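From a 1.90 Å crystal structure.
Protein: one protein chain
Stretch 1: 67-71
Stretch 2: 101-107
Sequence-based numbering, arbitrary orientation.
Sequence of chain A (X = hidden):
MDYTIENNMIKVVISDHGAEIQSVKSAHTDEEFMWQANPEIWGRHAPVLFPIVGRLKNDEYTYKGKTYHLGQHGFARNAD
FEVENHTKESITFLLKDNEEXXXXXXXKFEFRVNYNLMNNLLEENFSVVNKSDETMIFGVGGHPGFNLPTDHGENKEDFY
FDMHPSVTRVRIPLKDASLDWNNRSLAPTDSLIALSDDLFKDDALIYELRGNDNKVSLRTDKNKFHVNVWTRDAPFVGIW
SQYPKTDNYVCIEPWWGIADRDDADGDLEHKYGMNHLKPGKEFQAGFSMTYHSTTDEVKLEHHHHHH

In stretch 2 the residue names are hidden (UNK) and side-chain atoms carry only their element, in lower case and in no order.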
# COMPACT_ATOMS: atom_id res chain seq x y z
N THR A 67 0.39 8.87 26.69
CA THR A 67 1.32 8.76 25.56
C THR A 67 1.53 7.30 25.14
O THR A 67 1.78 6.43 25.97
CB THR A 67 2.68 9.43 25.85
OG1 THR A 67 2.47 10.78 26.29
CG2 THR A 67 3.58 9.44 24.60
N TYR A 68 1.44 7.07 23.84
CA TYR A 68 1.68 5.78 23.22
C TYR A 68 2.80 5.86 22.20
O TYR A 68 3.06 6.93 21.64
CB TYR A 68 0.41 5.33 22.50
CG TYR A 68 -0.74 5.10 23.44
CD1 TYR A 68 -1.62 6.14 23.77
CD2 TYR A 68 -0.95 3.86 24.02
CE1 TYR A 68 -2.66 5.94 24.64
CE2 TYR A 68 -2.01 3.65 24.89
CZ TYR A 68 -2.86 4.69 25.20
OH TYR A 68 -3.91 4.47 26.06
N HIS A 69 3.44 4.72 21.93
CA HIS A 69 4.57 4.65 21.03
C HIS A 69 4.28 3.65 19.92
O HIS A 69 3.98 2.48 20.17
CB HIS A 69 5.83 4.30 21.82
CG HIS A 69 6.06 5.22 22.98
ND1 HIS A 69 6.71 6.43 22.85
CD2 HIS A 69 5.66 5.14 24.27
CE1 HIS A 69 6.73 7.04 24.01
NE2 HIS A 69 6.10 6.28 24.90
N LEU A 70 4.34 4.14 18.69
CA LEU A 70 3.96 3.34 17.54
C LEU A 70 4.84 3.73 16.37
O LEU A 70 4.95 4.90 16.03
CB LEU A 70 2.48 3.58 17.20
CG LEU A 70 1.84 2.66 16.15
CD1 LEU A 70 1.94 1.19 16.60
CD2 LEU A 70 0.42 3.07 15.87
N GLY A 71 5.44 2.73 15.74
CA GLY A 71 6.36 2.95 14.64
C GLY A 71 5.67 3.19 13.31
O GLY A 71 4.45 3.00 13.16
N UNK A 101 -0.91 -5.40 21.12
CA UNK A 101 -1.39 -4.27 20.32
C UNK A 101 -2.03 -3.20 21.21
O UNK A 101 -1.88 -2.00 20.94
c UNK A 101 -1.82 -5.76 18.31
c UNK A 101 -2.39 -4.67 19.22
o UNK A 101 -3.61 -5.11 19.83
N UNK A 102 -2.72 -3.64 22.26
CA UNK A 102 -3.41 -2.72 23.16
C UNK A 102 -2.45 -1.80 23.92
O UNK A 102 -2.83 -0.69 24.31
n UNK A 102 -6.27 -5.49 25.21
n UNK A 102 -6.80 -7.18 23.73
c UNK A 102 -5.65 -3.92 23.37
c UNK A 102 -4.37 -3.46 24.09
c UNK A 102 -6.74 -4.41 24.34
n UNK A 102 -5.85 -7.69 25.74
c UNK A 102 -6.31 -6.78 24.89
N UNK A 103 -1.20 -2.23 24.06
CA UNK A 103 -0.14 -1.44 24.71
C UNK A 103 0.27 -0.20 23.92
O UNK A 103 0.69 0.81 24.50
c UNK A 103 2.29 -4.14 26.08
c UNK A 103 0.99 -3.35 26.04
n UNK A 103 3.53 -5.99 27.06
c UNK A 103 2.32 -5.13 27.21
c UNK A 103 1.10 -2.31 24.92
N UNK A 104 0.16 -0.29 22.60
CA UNK A 104 0.60 0.78 21.69
C UNK A 104 -0.59 1.42 20.97
O UNK A 104 -0.42 2.39 20.24
c UNK A 104 1.00 -0.77 19.69
c UNK A 104 1.63 0.25 20.63
c UNK A 104 2.85 -0.35 21.31
N UNK A 105 -1.78 0.87 21.20
CA UNK A 105 -2.97 1.27 20.44
C UNK A 105 -4.22 0.84 21.23
O UNK A 105 -4.61 -0.33 21.20
c UNK A 105 -4.01 1.15 18.11
c UNK A 105 -5.04 0.29 17.70
c UNK A 105 -4.02 2.47 17.66
c UNK A 105 -6.07 0.75 16.88
o UNK A 105 -7.08 2.54 15.61
c UNK A 105 -5.04 2.94 16.82
c UNK A 105 -2.91 0.65 19.04
c UNK A 105 -6.06 2.07 16.44
N UNK A 106 -4.85 1.79 21.96
CA UNK A 106 -5.81 1.45 23.02
C UNK A 106 -7.21 1.22 22.46
O UNK A 106 -8.18 1.84 22.91
c UNK A 106 -4.70 3.26 21.81
c UNK A 106 -5.79 2.70 23.92
c UNK A 106 -5.48 3.82 22.99
N UNK A 107 -7.29 0.35 21.45
CA UNK A 107 -8.55 0.03 20.80
C UNK A 107 -8.70 -1.45 20.58
O UNK A 107 -7.71 -2.18 20.37
c UNK A 107 -8.66 0.77 19.47
c UNK A 107 -8.68 2.26 19.61
c UNK A 107 -9.84 2.92 20.02
c UNK A 107 -9.86 4.30 20.17
c UNK A 107 -7.55 4.39 19.52
c UNK A 107 -8.72 5.04 19.90
c UNK A 107 -7.53 3.01 19.37
O HOH W 1 2.96 2.61 23.91

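Position 101 carries three side-chain atoms: a CB that branches to one oxygen and one carbon. That is threonine. Thr101 lies beyond reach of stretch 1, and its hydroxyl is satisfied by a hydrogen bond elsewhere in the structure, as a buried polar group should be.

At position 102 three carbons lead to a nitrogen and then to a carbon bearing two more nitrogens, the guanidinium of arginine. The CA-to-CB bond points away from stretch 1, so the contact receives little more than the carbonyl, with Arg102 O 4.5 Å from Tyr68 CE2. The partly exposed site suits a charged group, and NH1 is hydrogen-bonded elsewhere in the structure.

Position 103 has four carbons in a row ending in nitrogen, which is lysine. Lys103 also points away, and its exposed, extended chain suits a charged group. Its backbone does the work here: Lys103 O lies 3.5 Å from Tyr68 CD2, at the edge of the ring and near its plane, where the ring's weakly positive hydrogens face a carbonyl favourably. Lys103 O also accepts a hydrogen bond from water 1 at 3.0 Å, and that water accepts from His69 N at 2.9 Å, bridging the two backbones.

Position 104 shows three carbons, a CB bearing two others, one of them 3.3 Å from O of His69 and the other 3.8 Å from CD1 of Leu70. This is valine. The short, forked side chain of Val104 fits close beside the strand: CG1 approaches His69 O, while CG2 makes the apolar contact with Leu70 CD1. Val104 N donates a hydrogen bond to Thr101 O at 3.1 Å.

Position 105 bears one carbon and then a six-carbon ring with an oxygen, a tyrosine. Tyr105 turns away from stretch 1, and its buried hydroxyl is satisfied elsewhere; Tyr105 N comes 4.2 Å from Tyr68 CD2.

At position 106 three carbons close a ring onto the backbone nitrogen, and one of them lies over a face of the Tyr68 ring. Only proline does this. Pro106 points toward stretch 1, with Pro106 CD 4.2 Å from the Tyr68 ring centroid and 14° off the normal, a CH-pi contact. Pro106 CG lies 3.5 Å from Tyr68 CZ, and Pro106 CB 3.4 Å from Tyr68 OH.

Position 107 has one carbon and an unsubstituted six-carbon ring, so it is phenylalanine. Phe107 does not touch stretch 1; its all-carbon ring suits burial, leaving no polar group to satisfy.

The contact thus works through packing, with no direct hydrogen bond across it. Tyr68 meets Pro106 and the backbone carbonyl of Lys103, Val104 packs against Leu70 and the backbone of His69, and one water supplies the polar link.

Stretch 2, residues 101-107: TRKVYPF
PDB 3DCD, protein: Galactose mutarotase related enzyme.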